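Local coordinates for protein spectinomycin 9-adenylyltransferase (Enterococcus faecalis, PDB 6SXJ) that transfers an adenylyl group from ATP to the 9-hydroxyl of spectinomycin, releasing diphosphate and making the bacterium resistant to that antibiotic, at residues 25-30 against 49-54; 96-101 against 156-161. One frame throughout, in Å; residues are numbered along the deposited sequence.

Contact 1: residues 25-30 against 49-54; sequences NNLIGT and FLVVVS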
loop_
_atom_site.group_PDB
_atom_site.type_symbol
_atom_site.label_atom_id
_atom_site.label_comp_id
_atom_site.label_asym_id
_atom_site.label_seq_id
_atom_site.Cartn_x
_atom_site.Cartn_y
_atom_site.Cartn_z
ATOM N N ASN A 25 -24.195 -7.856 6.642
ATOM C CA ASN A 25 -23.828 -9.262 6.509
ATOM C C ASN A 25 -22.985 -9.557 5.275
ATOM O O ASN A 25 -22.596 -10.714 5.075
ATOM C CB ASN A 25 -25.084 -10.134 6.476
ATOM C CG ASN A 25 -25.704 -10.319 7.846
ATOM O OD1 ASN A 25 -26.841 -9.913 8.080
ATOM N ND2 ASN A 25 -24.956 -10.930 8.761
ATOM N N ASN A 26 -22.697 -8.560 4.440
ATOM C CA ASN A 26 -21.779 -8.769 3.329
ATOM C C ASN A 26 -20.324 -8.817 3.774
ATOM O O ASN A 26 -19.465 -9.202 2.974
ATOM C CB ASN A 26 -21.958 -7.665 2.285
ATOM C CG ASN A 26 -21.279 -7.990 0.968
ATOM O OD1 ASN A 26 -21.064 -9.155 0.635
ATOM N ND2 ASN A 26 -20.930 -6.954 0.214
ATOM N N LEU A 27 -20.034 -8.459 5.026
ATOM C CA LEU A 27 -18.666 -8.340 5.515
ATOM C C LEU A 27 -18.200 -9.683 6.058
ATOM O O LEU A 27 -18.773 -10.198 7.025
ATOM C CB LEU A 27 -18.574 -7.265 6.598
ATOM C CG LEU A 27 -17.237 -7.111 7.324
ATOM C CD1 LEU A 27 -16.167 -6.669 6.315
ATOM C CD2 LEU A 27 -17.331 -6.122 8.487
ATOM N N ILE A 28 -17.157 -10.240 5.449
ATOM C CA ILE A 28 -16.591 -11.505 5.906
ATOM C C ILE A 28 -15.500 -11.285 6.946
ATOM O O ILE A 28 -15.448 -11.973 7.970
ATOM C CB ILE A 28 -16.058 -12.311 4.705
ATOM C CG1 ILE A 28 -17.191 -12.621 3.730
ATOM C CG2 ILE A 28 -15.405 -13.596 5.188
ATOM C CD1 ILE A 28 -16.749 -13.411 2.527
ATOM N N GLY A 29 -14.597 -10.344 6.704
ATOM C CA GLY A 29 -13.491 -10.144 7.614
ATOM C C GLY A 29 -12.881 -8.769 7.438
ATOM O O GLY A 29 -12.903 -8.201 6.344
ATOM N N THR A 30 -12.323 -8.259 8.530
ATOM C CA THR A 30 -11.586 -7.000 8.528
ATOM C C THR A 30 -10.194 -7.283 9.070
ATOM O O THR A 30 -10.050 -7.723 10.215
ATOM C CB THR A 30 -12.291 -5.934 9.370
ATOM O OG1 THR A 30 -13.691 -5.921 9.067
ATOM C CG2 THR A 30 -11.713 -4.570 9.069
ATOM N N PHE A 49 -5.820 -1.427 5.848
ATOM C CA PHE A 49 -6.899 -2.378 6.067
ATOM C C PHE A 49 -7.167 -3.175 4.800
ATOM O O PHE A 49 -7.288 -2.600 3.710
ATOM C CB PHE A 49 -8.183 -1.667 6.497
ATOM C CG PHE A 49 -8.079 -0.957 7.804
ATOM C CD1 PHE A 49 -7.705 0.374 7.860
ATOM C CD2 PHE A 49 -8.390 -1.609 8.979
ATOM C CE1 PHE A 49 -7.642 1.036 9.053
ATOM C CE2 PHE A 49 -8.309 -0.958 10.177
ATOM C CZ PHE A 49 -7.929 0.368 10.221
ATOM N N LEU A 50 -7.285 -4.493 4.953
ATOM C CA LEU A 50 -7.820 -5.371 3.923
ATOM C C LEU A 50 -9.168 -5.894 4.397
ATOM O O LEU A 50 -9.278 -6.426 5.512
ATOM C CB LEU A 50 -6.877 -6.538 3.629
ATOM C CG LEU A 50 -7.276 -7.439 2.460
ATOM C CD1 LEU A 50 -7.106 -6.705 1.156
ATOM C CD2 LEU A 50 -6.435 -8.693 2.475
ATOM N N VAL A 51 -10.192 -5.716 3.566
ATOM C CA VAL A 51 -11.560 -6.100 3.892
ATOM C C VAL A 51 -12.050 -7.078 2.835
ATOM O O VAL A 51 -11.830 -6.875 1.634
ATOM C CB VAL A 51 -12.484 -4.868 3.970
ATOM C CG1 VAL A 51 -13.927 -5.292 4.223
ATOM C CG2 VAL A 51 -12.008 -3.908 5.042
ATOM N N VAL A 52 -12.717 -8.136 3.278
ATOM C CA VAL A 52 -13.211 -9.181 2.393
ATOM C C VAL A 52 -14.724 -9.250 2.519
ATOM O O VAL A 52 -15.261 -9.270 3.633
ATOM C CB VAL A 52 -12.579 -10.547 2.711
ATOM C CG1 VAL A 52 -13.093 -11.603 1.738
ATOM C CG2 VAL A 52 -11.064 -10.454 2.647
ATOM N N VAL A 53 -15.401 -9.319 1.373
ATOM C CA VAL A 53 -16.852 -9.309 1.288
ATOM C C VAL A 53 -17.291 -10.489 0.430
ATOM O O VAL A 53 -16.487 -11.141 -0.235
ATOM C CB VAL A 53 -17.390 -7.987 0.703
ATOM C CG1 VAL A 53 -17.113 -6.840 1.660
ATOM C CG2 VAL A 53 -16.772 -7.720 -0.667
ATOM N N SER A 54 -18.594 -10.759 0.459
ATOM C CA SER A 54 -19.153 -11.873 -0.293
ATOM C C SER A 54 -19.568 -11.473 -1.704
ATOM O O SER A 54 -19.280 -12.203 -2.657
ATOM C CB SER A 54 -20.359 -12.450 0.453
ATOM O OG SER A 54 -19.948 -13.368 1.452
#
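A classic beta bulge joins Ile28 and Gly29 to Val52 where two antiparallel strands meet in the central sheet of the nucleotidyltransferase domain. Val52 O takes Ile28 N at 2.8 Å and, more weakly, Gly29 N at 3.3 Å. The return bond runs from Val52 N to Gly29 O, 3.1 Å long and nearly straight at 169°. The extra residue shifts the register by one between the Leu27–Val53 and Gly29–Val52 pairs. At the strand end, Ser54 N is shared by two oxygens of Asn26. Asn26 O lies 3.1 Å from Ser54 N, which approaches in the carbonyl plane. Asn26 OD1 is 3.0 Å from Ser54 N, which stands well above the amide plane. Asn26 CG is anti to its backbone N (chi1 -167°), beside the carbonyl carbon, which lets OD1 and O address the same N-H. OD1 also accepts Glu55 N.

Leu27, Thr30, Val51 and Val53 share one face of the sheet. Leu27 CD1 meets Val51 CG1 at 3.4 Å, a tight contact between side chains crossing at about a right angle. Thr30 CG2 lies beside Val51 CG2. Helix 8-23 covers this face through Arg20 and Leu19. Ile28 points its CB toward the other strand, and its CD1 reaches Ser54 OG at 3.4 Å. Val52 O thus receives two N-H donors, while Ser54 N, just past strand 47-53, is divided between backbone and side-chain oxygens.

Contact 2: residues 96-101 against 156-161; sequences VPWNHP and DIPFSD
Trp98 lays its indole against the turn that leads into helix 159-173, the first helix of the C-terminal domain region. The loop carrying Trp98 belongs to the nucleotidyltransferase domain, so the contact joins the two parts of the enzyme. Trp98 CG is anti to the backbone N, which carries the indole out toward 157-161. The six-membered ring carries Ile157 over one face in a CH-pi contact. Ile157 CG1 stands 4.2 Å from the ring centroid, only 2° off the normal. Ile157 CG2 sits nearer the rim and touches Trp98 CZ2 at 3.4 Å. Pro158, at the N-cap position, brings its CD to 3.4 Å from Trp98 CD1, by the pyrrole part of the indole.

Asp161 approaches the indole at its edge. Its carboxylate plane is turned 53° from the ring. Trp98 NE1 donates to Asp161 OD1 at 2.8 Å, a short but bent bond (136° at the hydrogen). The acceptor lies close to the indole plane, but the N-H meets the oxygen from above the carboxylate plane. Arg164 forms a salt bridge with the other oxygen, OD2, which leaves each carboxylate oxygen with a polar partner.

The His100 and Asp161 side chains run past one another in opposing senses, the imidazole and carboxylate planes not far from parallel. His100 CB lies 3.4 Å from Asp161 OD2, and His100 ND1 is hydrogen-bonded to Thr131 OG1. Asp161 O sits over the centre of the His100 imidazole, 3.9 Å above its plane.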
loop_
_atom_site.group_PDB
_atom_site.type_symbol
_atom_site.label_atom_id
_atom_site.label_comp_id
_atom_site.label_asym_id
_atom_site.label_seq_id
_atom_site.Cartn_x
_atom_site.Cartn_y
_atom_site.Cartn_z
ATOM N N VAL A 96 -10.677 -16.708 -6.852
ATOM C CA VAL A 96 -10.551 -18.114 -7.223
ATOM C C VAL A 96 -11.157 -18.280 -8.613
ATOM O O VAL A 96 -12.254 -17.795 -8.864
ATOM C CB VAL A 96 -11.266 -19.044 -6.227
ATOM C CG1 VAL A 96 -10.653 -18.931 -4.834
ATOM C CG2 VAL A 96 -12.766 -18.748 -6.188
ATOM N N PRO A 97 -10.461 -18.952 -9.552
ATOM C CA PRO A 97 -9.069 -19.411 -9.420
ATOM C C PRO A 97 -8.124 -18.212 -9.400
ATOM O O PRO A 97 -8.447 -17.187 -10.006
ATOM C CB PRO A 97 -8.855 -20.287 -10.661
ATOM C CG PRO A 97 -9.863 -19.802 -11.655
ATOM C CD PRO A 97 -11.042 -19.290 -10.867
ATOM N N TRP A 98 -6.992 -18.316 -8.710
ATOM C CA TRP A 98 -6.098 -17.170 -8.616
ATOM C C TRP A 98 -5.670 -16.720 -10.008
ATOM O O TRP A 98 -5.342 -17.539 -10.872
ATOM C CB TRP A 98 -4.864 -17.501 -7.781
ATOM C CG TRP A 98 -3.852 -16.394 -7.829
ATOM C CD1 TRP A 98 -2.647 -16.411 -8.464
ATOM C CD2 TRP A 98 -3.975 -15.094 -7.240
ATOM N NE1 TRP A 98 -2.006 -15.208 -8.299
ATOM C CE2 TRP A 98 -2.805 -14.378 -7.555
ATOM C CE3 TRP A 98 -4.964 -14.462 -6.478
ATOM C CZ2 TRP A 98 -2.585 -13.070 -7.118
ATOM C CZ3 TRP A 98 -4.747 -13.162 -6.051
ATOM C CH2 TRP A 98 -3.568 -12.481 -6.375
ATOM N N ASN A 99 -5.684 -15.407 -10.228
ATOM C CA ASN A 99 -5.289 -14.848 -11.518
ATOM C C ASN A 99 -4.618 -13.506 -11.290
ATOM O O ASN A 99 -5.216 -12.609 -10.687
ATOM C CB ASN A 99 -6.496 -14.684 -12.445
ATOM C CG ASN A 99 -6.147 -13.948 -13.730
ATOM O OD1 ASN A 99 -6.242 -12.721 -13.805
ATOM N ND2 ASN A 99 -5.736 -14.698 -14.745
ATOM N N HIS A 100 -3.392 -13.367 -11.773
ATOM C CA HIS A 100 -2.715 -12.077 -11.725
ATOM C C HIS A 100 -2.930 -11.331 -13.039
ATOM O O HIS A 100 -2.712 -11.907 -14.114
ATOM C CB HIS A 100 -1.229 -12.258 -11.476
ATOM C CG HIS A 100 -0.457 -10.979 -11.517
ATOM N ND1 HIS A 100 -0.459 -10.073 -10.478
ATOM C CD2 HIS A 100 0.333 -10.446 -12.478
ATOM C CE1 HIS A 100 0.299 -9.041 -10.795
ATOM N NE2 HIS A 100 0.794 -9.243 -12.004
ATOM N N PRO A 101 -3.351 -10.054 -13.006
ATOM C CA PRO A 101 -3.619 -9.228 -11.818
ATOM C C PRO A 101 -5.003 -9.480 -11.217
ATOM O O PRO A 101 -5.926 -9.816 -11.952
ATOM C CB PRO A 101 -3.504 -7.802 -12.357
ATOM C CG PRO A 101 -3.943 -7.908 -13.782
ATOM C CD PRO A 101 -3.623 -9.321 -14.256
ATOM N N ASP A 156 -3.626 -20.016 -2.448
ATOM C CA ASP A 156 -2.179 -19.882 -2.516
ATOM C C ASP A 156 -1.828 -18.940 -3.658
ATOM O O ASP A 156 -2.371 -19.058 -4.761
ATOM C CB ASP A 156 -1.524 -21.248 -2.714
ATOM C CG ASP A 156 -1.795 -22.196 -1.556
ATOM O OD1 ASP A 156 -2.392 -21.757 -0.542
ATOM O OD2 ASP A 156 -1.412 -23.381 -1.657
ATOM N N ILE A 157 -0.961 -17.976 -3.389
ATOM C CA ILE A 157 -0.563 -16.999 -4.399
ATOM C C ILE A 157 0.876 -17.322 -4.807
ATOM O O ILE A 157 1.791 -17.195 -3.979
ATOM C CB ILE A 157 -0.689 -15.562 -3.889
ATOM C CG1 ILE A 157 -2.087 -15.323 -3.321
ATOM C CG2 ILE A 157 -0.411 -14.579 -5.026
ATOM C CD1 ILE A 157 -2.264 -13.959 -2.678
ATOM N N PRO A 158 1.122 -17.740 -6.046
ATOM C CA PRO A 158 2.497 -18.065 -6.449
ATOM C C PRO A 158 3.391 -16.841 -6.337
ATOM O O PRO A 158 3.032 -15.746 -6.780
ATOM C CB PRO A 158 2.345 -18.525 -7.904
ATOM C CG PRO A 158 1.107 -17.834 -8.390
ATOM C CD PRO A 158 0.189 -17.766 -7.189
ATOM N N PHE A 159 4.561 -17.027 -5.729
ATOM C CA PHE A 159 5.507 -15.925 -5.654
ATOM C C PHE A 159 5.929 -15.447 -7.036
ATOM O O PHE A 159 6.352 -14.295 -7.182
ATOM C CB PHE A 159 6.734 -16.336 -4.855
ATOM C CG PHE A 159 7.728 -15.234 -4.683
ATOM C CD1 PHE A 159 8.840 -15.161 -5.498
ATOM C CD2 PHE A 159 7.552 -14.271 -3.705
ATOM C CE1 PHE A 159 9.763 -14.150 -5.339
ATOM C CE2 PHE A 159 8.473 -13.256 -3.540
ATOM C CZ PHE A 159 9.580 -13.195 -4.358
ATOM N N SER A 160 5.828 -16.305 -8.052
ATOM C CA SER A 160 6.126 -15.867 -9.409
ATOM C C SER A 160 5.222 -14.709 -9.814
ATOM O O SER A 160 5.669 -13.766 -10.478
ATOM C CB SER A 160 5.977 -17.041 -10.380
ATOM O OG SER A 160 4.615 -17.345 -10.623
ATOM N N ASP A 161 3.948 -14.758 -9.415
ATOM C CA ASP A 161 3.046 -13.648 -9.700
ATOM C C ASP A 161 3.450 -12.400 -8.928
ATOM O O ASP A 161 3.257 -11.281 -9.414
ATOM C CB ASP A 161 1.606 -14.028 -9.365
ATOM C CG ASP A 161 0.945 -14.824 -10.461
ATOM O OD1 ASP A 161 0.090 -15.673 -10.142
ATOM O OD2 ASP A 161 1.275 -14.602 -11.643
#

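In the fold
Contact 1 lies inside the nucleotidyltransferase domain, whereas contact 2 joins that domain to the C-terminal region. Their centres are about 20 Å apart and their nearest atoms about 8 Å, so they do not touch. Strand 85-91 connects them. It runs parallel to strand 47-53 of contact 1, and the chain leaving it enters the loop that carries 96-101. Both segments of contact 1 precede those of contact 2 in the sequence. A glycerol, probably from the crystallisation liquor, lies about 5 Å from the side chain of Ile28 in contact 1; it does not by itself locate the active site.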